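Side-chain contacts in DsbA family protein (Salmonella typhimurium, PDB 7JVE), which acts as a trimeric thioredoxin-like enzyme that both oxidises thiols and isomerises disulfide bonds: residues L63-R66 / A67-L70; R49-I52 / A53-A57; H178-T181 / P182-A186. All blocks are in the same frame, centred on the assembly; numbering follows the deposited sequence.

Interaction 1. Residues L63-R66 / A67-L70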
loop_
_atom_site.group_PDB
_atom_site.type_symbol
_atom_site.label_atom_id
_atom_site.label_comp_id
_atom_site.label_asym_id
_atom_site.label_seq_id
_atom_site.Cartn_x
_atom_site.Cartn_y
_atom_site.Cartn_z
ATOM N N LEU A 63 23.226 -4.212 21.471
ATOM C CA LEU A 63 24.302 -4.605 22.373
ATOM C C LEU A 63 25.498 -3.678 22.231
ATOM O O LEU A 63 26.135 -3.329 23.229
ATOM C CB LEU A 63 24.710 -6.057 22.129
ATOM C CG LEU A 63 23.598 -7.046 22.486
ATOM C CD1 LEU A 63 23.922 -8.463 21.988
ATOM C CD2 LEU A 63 23.299 -7.029 23.988
ATOM N N GLN A 64 25.804 -3.244 21.008
ATOM C CA GLN A 64 26.965 -2.375 20.820
ATOM C C GLN A 64 26.740 -0.978 21.423
ATOM O O GLN A 64 27.669 -0.379 21.981
ATOM C CB GLN A 64 27.305 -2.281 19.333
ATOM C CG GLN A 64 28.482 -1.378 19.039
ATOM C CD GLN A 64 28.730 -1.134 17.550
ATOM O OE1 GLN A 64 28.205 -1.834 16.671
ATOM N NE2 GLN A 64 29.547 -0.128 17.263
ATOM N N TYR A 65 25.521 -0.441 21.339
ATOM C CA TYR A 65 25.249 0.908 21.829
ATOM C C TYR A 65 24.500 0.906 23.156
ATOM O O TYR A 65 23.796 1.861 23.474
ATOM C CB TYR A 65 24.500 1.721 20.769
ATOM C CG TYR A 65 25.375 1.945 19.549
ATOM C CD1 TYR A 65 26.334 2.949 19.521
ATOM C CD2 TYR A 65 25.268 1.114 18.440
ATOM C CE1 TYR A 65 27.146 3.136 18.405
ATOM C CE2 TYR A 65 26.071 1.284 17.332
ATOM C CZ TYR A 65 27.011 2.291 17.318
ATOM O OH TYR A 65 27.801 2.435 16.205
ATOM N N ARG A 66 24.652 -0.154 23.948
ATOM C CA ARG A 66 23.953 -0.245 25.226
ATOM C C ARG A 66 24.147 1.014 26.076
ATOM O O ARG A 66 23.184 1.561 26.628
ATOM C CB ARG A 66 24.432 -1.486 25.988
ATOM C CG ARG A 66 23.720 -1.702 27.321
ATOM C CD ARG A 66 24.315 -2.873 28.114
ATOM N NE ARG A 66 23.310 -3.895 28.407
ATOM C CZ ARG A 66 23.255 -5.083 27.815
ATOM N NH1 ARG A 66 24.154 -5.411 26.902
ATOM N NH2 ARG A 66 22.304 -5.944 28.142
ATOM N N ALA A 67 25.390 1.483 26.210
ATOM C CA ALA A 67 25.632 2.593 27.125
ATOM C C ALA A 67 24.862 3.829 26.687
ATOM O O ALA A 67 24.257 4.524 27.516
ATOM C CB ALA A 67 27.132 2.886 27.247
ATOM N N GLU A 68 24.859 4.110 25.387
ATOM C CA GLU A 68 24.114 5.249 24.879
ATOM C C GLU A 68 22.615 5.029 25.045
ATOM O O GLU A 68 21.889 5.943 25.449
ATOM C CB GLU A 68 24.473 5.478 23.407
ATOM C CG GLU A 68 25.928 5.890 23.219
ATOM C CD GLU A 68 26.873 4.701 22.945
ATOM O OE1 GLU A 68 27.698 4.804 22.008
ATOM O OE2 GLU A 68 26.775 3.647 23.614
ATOM N N LEU A 69 22.134 3.821 24.728
ATOM C CA LEU A 69 20.710 3.525 24.857
ATOM C C LEU A 69 20.223 3.739 26.287
ATOM O O LEU A 69 19.096 4.195 26.505
ATOM C CB LEU A 69 20.431 2.090 24.415
ATOM C CG LEU A 69 20.486 1.797 22.912
ATOM C CD1 LEU A 69 20.522 0.299 22.667
ATOM C CD2 LEU A 69 19.315 2.428 22.184
ATOM N N LEU A 70 21.051 3.399 27.275
ATOM C CA LEU A 70 20.651 3.431 28.673
ATOM C C LEU A 70 21.186 4.650 29.410
ATOM O O LEU A 70 21.076 4.713 30.639
ATOM C CB LEU A 70 21.097 2.156 29.386
ATOM C CG LEU A 70 20.770 0.862 28.653
ATOM C CD1 LEU A 70 21.239 -0.321 29.459
ATOM C CD2 LEU A 70 19.300 0.788 28.364
HETATM O O HOH W 1 27.795 0.831 24.613
#
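A water gripped by three groups bridges the joint between two helices: it donates to Gln-64 O and to Glu-68 OE2 and accepts from Ala-67 N, which ties the last turn of helix 37-64 to the first of the short helix 66-69. Tyr-65 is the first residue to leave helical geometry after the long helix and the N-cap of the short one. Its carbonyl O accepts from Leu-69 N at 2.9 Å, in a nearly straight bond that opens helix 66-69. One residue further, Leu-70 N donates to Arg-66 O, also at 2.9 Å but more bent. Glu-68 bends at chi2 (93°), and this lays its carboxylate at the rim of the Tyr-65 ring, near the ring plane, the two planes 61° apart. An acid suits this place because it can accept from the water beside the start of a helix. Leu-69, buried, packs on Val-87 and Phe-89 of strand 84-90. Arg-66 is also buried; in the conformer described here its NH2 donates to Pro-223 O, with weak bonds from NE to Gln-224 O and from NH1 to Asp-227 O. Its aliphatic stem is used nearer home: Arg-66 CG rests 3.6 Å from Leu-70 CD1.

Interaction 2. Residues R49-I52 / A53-A57. With EDO (1,2-ethanediol), chain M.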
loop_
_atom_site.group_PDB
_atom_site.type_symbol
_atom_site.label_atom_id
_atom_site.label_comp_id
_atom_site.label_asym_id
_atom_site.label_seq_id
_atom_site.Cartn_x
_atom_site.Cartn_y
_atom_site.Cartn_z
ATOM N N ARG A 49 12.857 -15.039 6.309
ATOM C CA ARG A 49 14.262 -15.055 6.726
ATOM C C ARG A 49 14.876 -13.661 6.814
ATOM O O ARG A 49 15.802 -13.452 7.608
ATOM C CB ARG A 49 15.084 -15.925 5.789
ATOM C CG ARG A 49 14.759 -17.397 5.946
ATOM C CD ARG A 49 15.600 -18.226 5.021
ATOM N NE ARG A 49 15.222 -19.630 5.100
ATOM C CZ ARG A 49 15.617 -20.554 4.231
ATOM N NH1 ARG A 49 16.408 -20.212 3.209
ATOM N NH2 ARG A 49 15.198 -21.813 4.370
ATOM N N GLN A 50 14.413 -12.708 6.002
ATOM C CA GLN A 50 14.921 -11.347 6.140
ATOM C C GLN A 50 14.438 -10.710 7.436
ATOM O O GLN A 50 15.169 -9.917 8.041
ATOM C CB GLN A 50 14.542 -10.516 4.911
ATOM C CG GLN A 50 15.262 -11.061 3.669
ATOM C CD GLN A 50 14.940 -10.322 2.382
ATOM O OE1 GLN A 50 15.779 -10.270 1.459
ATOM N NE2 GLN A 50 13.710 -9.768 2.292
ATOM N N GLN A 51 13.233 -11.069 7.893
ATOM C CA GLN A 51 12.763 -10.605 9.192
ATOM C C GLN A 51 13.711 -11.068 10.298
ATOM O O GLN A 51 14.151 -10.272 11.141
ATOM C CB GLN A 51 11.331 -11.105 9.440
ATOM C CG GLN A 51 10.576 -10.372 10.543
ATOM C CD GLN A 51 11.110 -10.681 11.946
ATOM O OE1 GLN A 51 11.375 -11.835 12.277
ATOM N NE2 GLN A 51 11.292 -9.642 12.764
ATOM N N ILE A 52 14.048 -12.353 10.298
ATOM C CA ILE A 52 14.923 -12.875 11.338
ATOM C C ILE A 52 16.310 -12.257 11.224
ATOM O O ILE A 52 16.921 -11.877 12.228
ATOM C CB ILE A 52 14.956 -14.409 11.269
ATOM C CG1 ILE A 52 13.584 -14.966 11.638
ATOM C CG2 ILE A 52 16.032 -14.980 12.189
ATOM C CD1 ILE A 52 13.485 -16.452 11.387
ATOM N N ALA A 53 16.810 -12.112 9.999
ATOM C CA ALA A 53 18.138 -11.538 9.814
ATOM C C ALA A 53 18.163 -10.075 10.239
ATOM O O ALA A 53 19.129 -9.616 10.861
ATOM C CB ALA A 53 18.572 -11.687 8.359
ATOM N N GLN A 54 17.102 -9.334 9.929
ATOM C CA GLN A 54 17.022 -7.932 10.341
ATOM C C GLN A 54 17.027 -7.810 11.859
ATOM O O GLN A 54 17.777 -7.005 12.428
ATOM C CB GLN A 54 15.762 -7.284 9.758
ATOM C CG GLN A 54 15.689 -5.779 9.947
ATOM C CD GLN A 54 16.460 -5.049 8.863
ATOM O OE1 GLN A 54 17.526 -5.505 8.448
ATOM N NE2 GLN A 54 15.910 -3.937 8.370
ATOM N N GLN A 55 16.171 -8.594 12.526
ATOM C CA GLN A 55 16.079 -8.582 13.983
ATOM C C GLN A 55 17.429 -8.883 14.617
ATOM O O GLN A 55 17.883 -8.171 15.522
ATOM C CB GLN A 55 15.037 -9.609 14.432
ATOM C CG GLN A 55 14.705 -9.692 15.936
ATOM C CD GLN A 55 14.222 -8.364 16.555
ATOM O OE1 GLN A 55 14.351 -8.158 17.760
ATOM N NE2 GLN A 55 13.739 -7.440 15.716
ATOM N N GLN A 56 18.076 -9.951 14.165
ATOM C CA GLN A 56 19.388 -10.292 14.688
ATOM C C GLN A 56 20.363 -9.131 14.542
ATOM O O GLN A 56 21.136 -8.840 15.466
ATOM C CB GLN A 56 19.913 -11.535 13.980
ATOM C CG GLN A 56 19.296 -12.835 14.520
ATOM C CD GLN A 56 19.519 -14.038 13.593
ATOM O OE1 GLN A 56 19.905 -13.878 12.428
ATOM N NE2 GLN A 56 19.283 -15.250 14.114
ATOM N N ALA A 57 20.332 -8.440 13.400
ATOM C CA ALA A 57 21.284 -7.352 13.182
ATOM C C ALA A 57 20.979 -6.165 14.083
ATOM O O ALA A 57 21.904 -5.503 14.562
ATOM C CB ALA A 57 21.275 -6.919 11.718
HETATM C C1 EDO M . 20.162 -3.047 11.011
HETATM O O1 EDO M . 20.831 -2.283 10.004
HETATM C C2 EDO M . 19.208 -4.018 10.322
HETATM O O2 EDO M . 19.834 -4.584 9.144
#
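Backbone hydrogen bonds come first in the contact of Arg-49 to Ile-52 with Ala-53 to Gln-56, a run of four i to i+4 bonds that makes it ordinary alpha-helix. The shortest joins Gln-54 N to Gln-50 O at 2.8 Å, and the straightest is that from Gln-56 N to Ile-52 O, at 172°. Van der Waals contacts are few. Ile-52 and Gln-56 run side by side on an exposed flank, with Ile-52 CG2 3.8 Å from Gln-56 NE2. Gln-51 lies alongside Gln-55 in the same way, their amide planes only 19° apart; its bend at chi2 (-71°) turns NE2 back to within 4.1 Å of Gln-55 CB. Several polar ends are engaged by partners beyond these two segments, and glutamine suits them because one amide can both donate and accept. Gln-54 NE2 donates to Lys-162 O of the second subunit, while Gln-54 OE1 accepts from O2 of an ethanediol, probably from the crystallisation liquor. Gln-51 NE2 and Arg-49 NH1 likewise donate to backbone carbonyls of that subunit, at Glu-164 and Glu-34. The helix 37-64 is thus flanked by the neighbouring chain, whereas Gln-55 OE1 accepts from Val-235 N in the edge strand 234-237 of its own chain.

Interaction 3. Residues H178-T181 / P182-A186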
loop_
_atom_site.group_PDB
_atom_site.type_symbol
_atom_site.label_atom_id
_atom_site.label_comp_id
_atom_site.label_asym_id
_atom_site.label_seq_id
_atom_site.Cartn_x
_atom_site.Cartn_y
_atom_site.Cartn_z
ATOM N N HIS A 178 2.678 26.372 30.983
ATOM C CA HIS A 178 2.065 25.744 32.149
ATOM C C HIS A 178 2.990 24.773 32.880
ATOM O O HIS A 178 2.643 24.321 33.973
ATOM C CB HIS A 178 0.776 25.017 31.730
ATOM C CG HIS A 178 -0.205 25.920 31.052
ATOM N ND1 HIS A 178 -0.812 26.976 31.702
ATOM C CD2 HIS A 178 -0.635 25.971 29.766
ATOM C CE1 HIS A 178 -1.598 27.621 30.855
ATOM N NE2 HIS A 178 -1.506 27.033 29.674
ATOM N N TYR A 179 4.149 24.438 32.313
ATOM C CA TYR A 179 5.053 23.499 32.953
ATOM C C TYR A 179 6.357 24.123 33.405
ATOM O O TYR A 179 7.065 23.510 34.212
ATOM C CB TYR A 179 5.377 22.330 32.009
ATOM C CG TYR A 179 4.192 21.433 31.781
ATOM C CD1 TYR A 179 3.151 21.823 30.943
ATOM C CD2 TYR A 179 4.098 20.204 32.417
ATOM C CE1 TYR A 179 2.073 21.014 30.742
ATOM C CE2 TYR A 179 3.020 19.393 32.217
ATOM C CZ TYR A 179 2.014 19.801 31.375
ATOM O OH TYR A 179 0.933 18.987 31.184
ATOM N N LEU A 180 6.693 25.308 32.911
ATOM C CA LEU A 180 7.953 25.962 33.224
ATOM C C LEU A 180 7.657 27.236 33.983
ATOM O O LEU A 180 6.584 27.819 33.822
ATOM C CB LEU A 180 8.720 26.290 31.946
ATOM C CG LEU A 180 9.106 25.106 31.054
ATOM C CD1 LEU A 180 9.801 25.635 29.780
ATOM C CD2 LEU A 180 9.967 24.078 31.799
ATOM N N THR A 181 8.594 27.666 34.829
ATOM C CA THR A 181 8.491 29.008 35.370
ATOM C C THR A 181 8.719 30.025 34.259
ATOM O O THR A 181 9.357 29.722 33.244
ATOM C CB THR A 181 9.525 29.272 36.458
ATOM O OG1 THR A 181 10.827 29.281 35.856
ATOM C CG2 THR A 181 9.441 28.235 37.608
ATOM N N PRO A 182 8.235 31.251 34.440
ATOM C CA PRO A 182 8.522 32.292 33.437
ATOM C C PRO A 182 10.008 32.412 33.147
ATOM O O PRO A 182 10.399 32.657 31.996
ATOM C CB PRO A 182 7.942 33.571 34.078
ATOM C CG PRO A 182 6.865 33.062 35.010
ATOM C CD PRO A 182 7.420 31.752 35.564
ATOM N N THR A 183 10.859 32.197 34.150
ATOM C CA THR A 183 12.297 32.301 33.918
ATOM C C THR A 183 12.801 31.151 33.047
ATOM O O THR A 183 13.559 31.367 32.096
ATOM C CB THR A 183 13.029 32.344 35.256
ATOM O OG1 THR A 183 12.649 33.541 35.933
ATOM C CG2 THR A 183 14.537 32.336 35.051
ATOM N N GLN A 184 12.395 29.919 33.361
ATOM C CA GLN A 184 12.753 28.786 32.511
ATOM C C GLN A 184 12.243 28.987 31.091
ATOM O O GLN A 184 12.973 28.772 30.117
ATOM C CB GLN A 184 12.186 27.492 33.089
ATOM C CG GLN A 184 12.914 26.987 34.313
ATOM C CD GLN A 184 12.077 25.992 35.106
ATOM O OE1 GLN A 184 10.866 25.858 34.900
ATOM N NE2 GLN A 184 12.726 25.286 36.016
ATOM N N LEU A 185 10.974 29.381 30.957
ATOM C CA LEU A 185 10.407 29.604 29.632
ATOM C C LEU A 185 11.250 30.594 28.850
ATOM O O LEU A 185 11.609 30.345 27.691
ATOM C CB LEU A 185 8.976 30.108 29.756
ATOM C CG LEU A 185 8.273 30.360 28.426
ATOM C CD1 LEU A 185 7.928 29.027 27.762
ATOM C CD2 LEU A 185 7.033 31.261 28.645
ATOM N N ALA A 186 11.587 31.724 29.478
ATOM C CA ALA A 186 12.401 32.721 28.797
ATOM C C ALA A 186 13.757 32.145 28.422
ATOM O O ALA A 186 14.297 32.462 27.355
ATOM C CB ALA A 186 12.560 33.975 29.667
#
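The backbone is extended at Leu-180 and Thr-181 and turns helical at Pro-182; Leu-185 N donates to Thr-181 O at 2.8 Å in an almost straight first helical bond. Thr-181 is the N-cap of helix 182-193 and forms a capping box with Gln-184. Its OG1 lies between the backbone N and the carbonyl carbon (chi1 67°), which points it at the first-turn N-H of Gln-184, accepted at 3.0 Å and 174°. In return Gln-184 OE1 takes the N-H of Thr-181 at 2.9 Å, the donor standing 35° out of the amide's carbonyl plane. A first-turn N-H with no helical carbonyl before it and the N-H of the cap residue itself thus both gain acceptors. Threonine fits the cap through its short hydroxyl, glutamine through its reach, and proline the first helical position, since it has no N-H in need of an acceptor and its ring favours a helical phi. Leu-180, buried, packs on Gln-140 and Val-141 of helix 128-145, and Gln-184 touches Thr-144 there, so the helix start is seated on its neighbour. Leu-180 also meets the new helix directly: its CD1 comes within 4.4 Å of Leu-185 CD1, and its CA lies 3.4 Å from Gln-184 OE1.

Interactions 2 and 1 follow one another along helix 37-64: interaction 2 lies within it, interaction 1 where it ends and the short helix 66-69 begins. Their centres are 20 Å apart, with nearest atoms about 7 Å apart. One side of interaction 2 meets the second subunit, where Gln-50 packs on Trp-96 of that subunit, which lies between the cysteines of the Cys-94 to Cys-97 redox disulfide. Interaction 1 instead meets the central sheet of its own chain. Interaction 3 caps a peripheral helix, its centre 46 Å from that of interaction 2 and on the opposite side of the chain's centre; the side chain of Leu-180 is about 10 Å from a bound magnesium ion.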